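Local coordinates for DUF917 domain-containing protein (Chromobacterium violaceum, PDB 2O3I) that is of unknown function but belongs to the DUF917 (S-Me-THD-like) family and forms a two-subunit assembly whose beta-sheet continues across the interface, at residues L168-P173 with E181-V186. The protein carries 2 engineered substitutions. Residues are numbered along the deposited sequence; the frame is centred on the assembly and turned at random.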
loop_
_atom_site.group_PDB
_atom_site.type_symbol
_atom_site.label_atom_id
_atom_site.label_comp_id
_atom_site.label_asym_id
_atom_site.label_seq_id
_atom_site.Cartn_x
_atom_site.Cartn_y
_atom_site.Cartn_z
ATOM N N LEU A 168 -8.057 3.109 -2.117
ATOM C CA LEU A 168 -7.481 3.079 -0.787
ATOM C C LEU A 168 -8.328 3.884 0.190
ATOM O O LEU A 168 -8.669 5.034 -0.072
ATOM C CB LEU A 168 -6.052 3.626 -0.841
ATOM C CG LEU A 168 -5.073 3.407 0.319
ATOM C CD1 LEU A 168 -5.393 4.342 1.446
ATOM C CD2 LEU A 168 -5.106 1.959 0.775
ATOM N N GLY A 169 -8.681 3.256 1.307
ATOM C CA GLY A 169 -9.466 3.919 2.334
ATOM C C GLY A 169 -8.678 3.901 3.629
ATOM O O GLY A 169 -8.094 2.877 3.979
ATOM N N VAL A 170 -8.635 5.027 4.335
ATOM C CA VAL A 170 -7.907 5.100 5.601
ATOM C C VAL A 170 -8.718 5.727 6.731
ATOM O O VAL A 170 -9.261 6.828 6.598
ATOM C CB VAL A 170 -6.590 5.906 5.471
ATOM C CG1 VAL A 170 -5.941 6.067 6.839
ATOM C CG2 VAL A 170 -5.629 5.195 4.533
ATOM N N ARG A 171 -8.779 5.010 7.848
ATOM C CA ARG A 171 -9.469 5.470 9.044
ATOM C C ARG A 171 -8.439 5.466 10.176
ATOM O O ARG A 171 -7.950 4.411 10.592
ATOM C CB ARG A 171 -10.648 4.546 9.386
HETATM N N MSE A 172 -8.095 6.657 10.649
HETATM C CA MSE A 172 -7.126 6.805 11.726
HETATM C C MSE A 172 -7.759 6.425 13.055
HETATM O O MSE A 172 -8.973 6.528 13.230
HETATM C CB MSE A 172 -6.645 8.255 11.811
HETATM C CG MSE A 172 -5.880 8.745 10.607
HETATM SE SE MSE A 172 -4.220 7.799 10.388
HETATM C CE MSE A 172 -3.173 8.691 11.752
ATOM N N PRO A 173 -6.945 5.957 14.006
ATOM C CA PRO A 173 -7.527 5.598 15.300
ATOM C C PRO A 173 -7.660 6.901 16.096
ATOM O O PRO A 173 -7.034 7.906 15.752
ATOM C CB PRO A 173 -6.482 4.657 15.890
ATOM C CG PRO A 173 -5.202 5.255 15.400
ATOM C CD PRO A 173 -5.519 5.585 13.945
ATOM N N GLU A 181 0.156 10.802 13.582
ATOM C CA GLU A 181 0.574 11.550 12.400
ATOM C C GLU A 181 -0.669 12.144 11.730
ATOM O O GLU A 181 -1.797 11.815 12.106
ATOM C CB GLU A 181 1.277 10.595 11.430
ATOM C CG GLU A 181 2.000 11.258 10.273
ATOM C CD GLU A 181 3.463 11.518 10.573
ATOM O OE1 GLU A 181 4.225 10.543 10.745
ATOM O OE2 GLU A 181 3.851 12.700 10.634
ATOM N N ASP A 182 -0.469 13.025 10.753
ATOM C CA ASP A 182 -1.588 13.628 10.027
ATOM C C ASP A 182 -2.163 12.568 9.078
ATOM O O ASP A 182 -1.416 11.825 8.442
ATOM C CB ASP A 182 -1.105 14.852 9.235
ATOM N N ILE A 183 -3.485 12.498 8.974
ATOM C CA ILE A 183 -4.097 11.492 8.111
ATOM C C ILE A 183 -3.652 11.623 6.662
ATOM O O ILE A 183 -3.532 10.627 5.951
ATOM C CB ILE A 183 -5.643 11.534 8.193
ATOM C CG1 ILE A 183 -6.227 10.293 7.511
ATOM C CG2 ILE A 183 -6.176 12.795 7.536
ATOM C CD1 ILE A 183 -7.675 10.012 7.886
ATOM N N SER A 184 -3.390 12.853 6.233
ATOM C CA SER A 184 -2.935 13.107 4.869
ATOM C C SER A 184 -1.573 12.461 4.654
ATOM O O SER A 184 -1.338 11.793 3.640
ATOM C CB SER A 184 -2.824 14.614 4.619
ATOM O OG SER A 184 -4.068 15.255 4.825
ATOM N N THR A 185 -0.677 12.671 5.614
ATOM C CA THR A 185 0.671 12.117 5.547
ATOM C C THR A 185 0.605 10.593 5.449
ATOM O O THR A 185 1.279 9.986 4.615
ATOM C CB THR A 185 1.509 12.514 6.802
ATOM O OG1 THR A 185 1.675 13.939 6.839
ATOM C CG2 THR A 185 2.889 11.862 6.762
ATOM N N VAL A 186 -0.218 9.982 6.300
ATOM C CA VAL A 186 -0.371 8.532 6.310
ATOM C C VAL A 186 -0.844 8.034 4.948
ATOM O O VAL A 186 -0.297 7.074 4.400
ATOM C CB VAL A 186 -1.391 8.082 7.389
ATOM C CG1 VAL A 186 -1.447 6.561 7.444
ATOM C CG2 VAL A 186 -1.003 8.648 8.752
#
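The selenomethionine M172, a methionine with selenium for sulfur one residue past the end of strand 165-171, lies against I183 and V186 in the first turn of helix 183-194. Its chain leaves the backbone with CB directed at the helix. With CG anti to the carbonyl carbon (chi1 -64°), the next methylene is brought against I183, 3.5 Å from both CG1 and CD1 of that residue, closer than carbons usually pack. The two side chains run past each other in opposite directions here. Further bends at chi2 and chi3 fold the M172 chain: SE comes within 3.7 Å of V186 CG2, and CE meets the same methyl, also at 3.7 Å. M172 and V186 thus approach tip to tip. CE also lies 3.4 Å from E181 O, just ahead of the helix. On the strand, V170 O lies 3.8 Å from I183 CD1; the side-chain contact is looser, V170 CG1 to I183 CG1 at 4.3 Å. V170 also touches V187 and M190 farther along the helix. The helix thereby packs beside the strand outermost in this chain, continued by an antiparallel strand of the second subunit, whose L164 also packs on M172. The side-chain contacts are all between apolar groups, with two backbone carbonyl oxygens meeting methyl carbons, so the join rests on van der Waals contact and partial burial, V170 and V186 buried, M172 and I183 partly open.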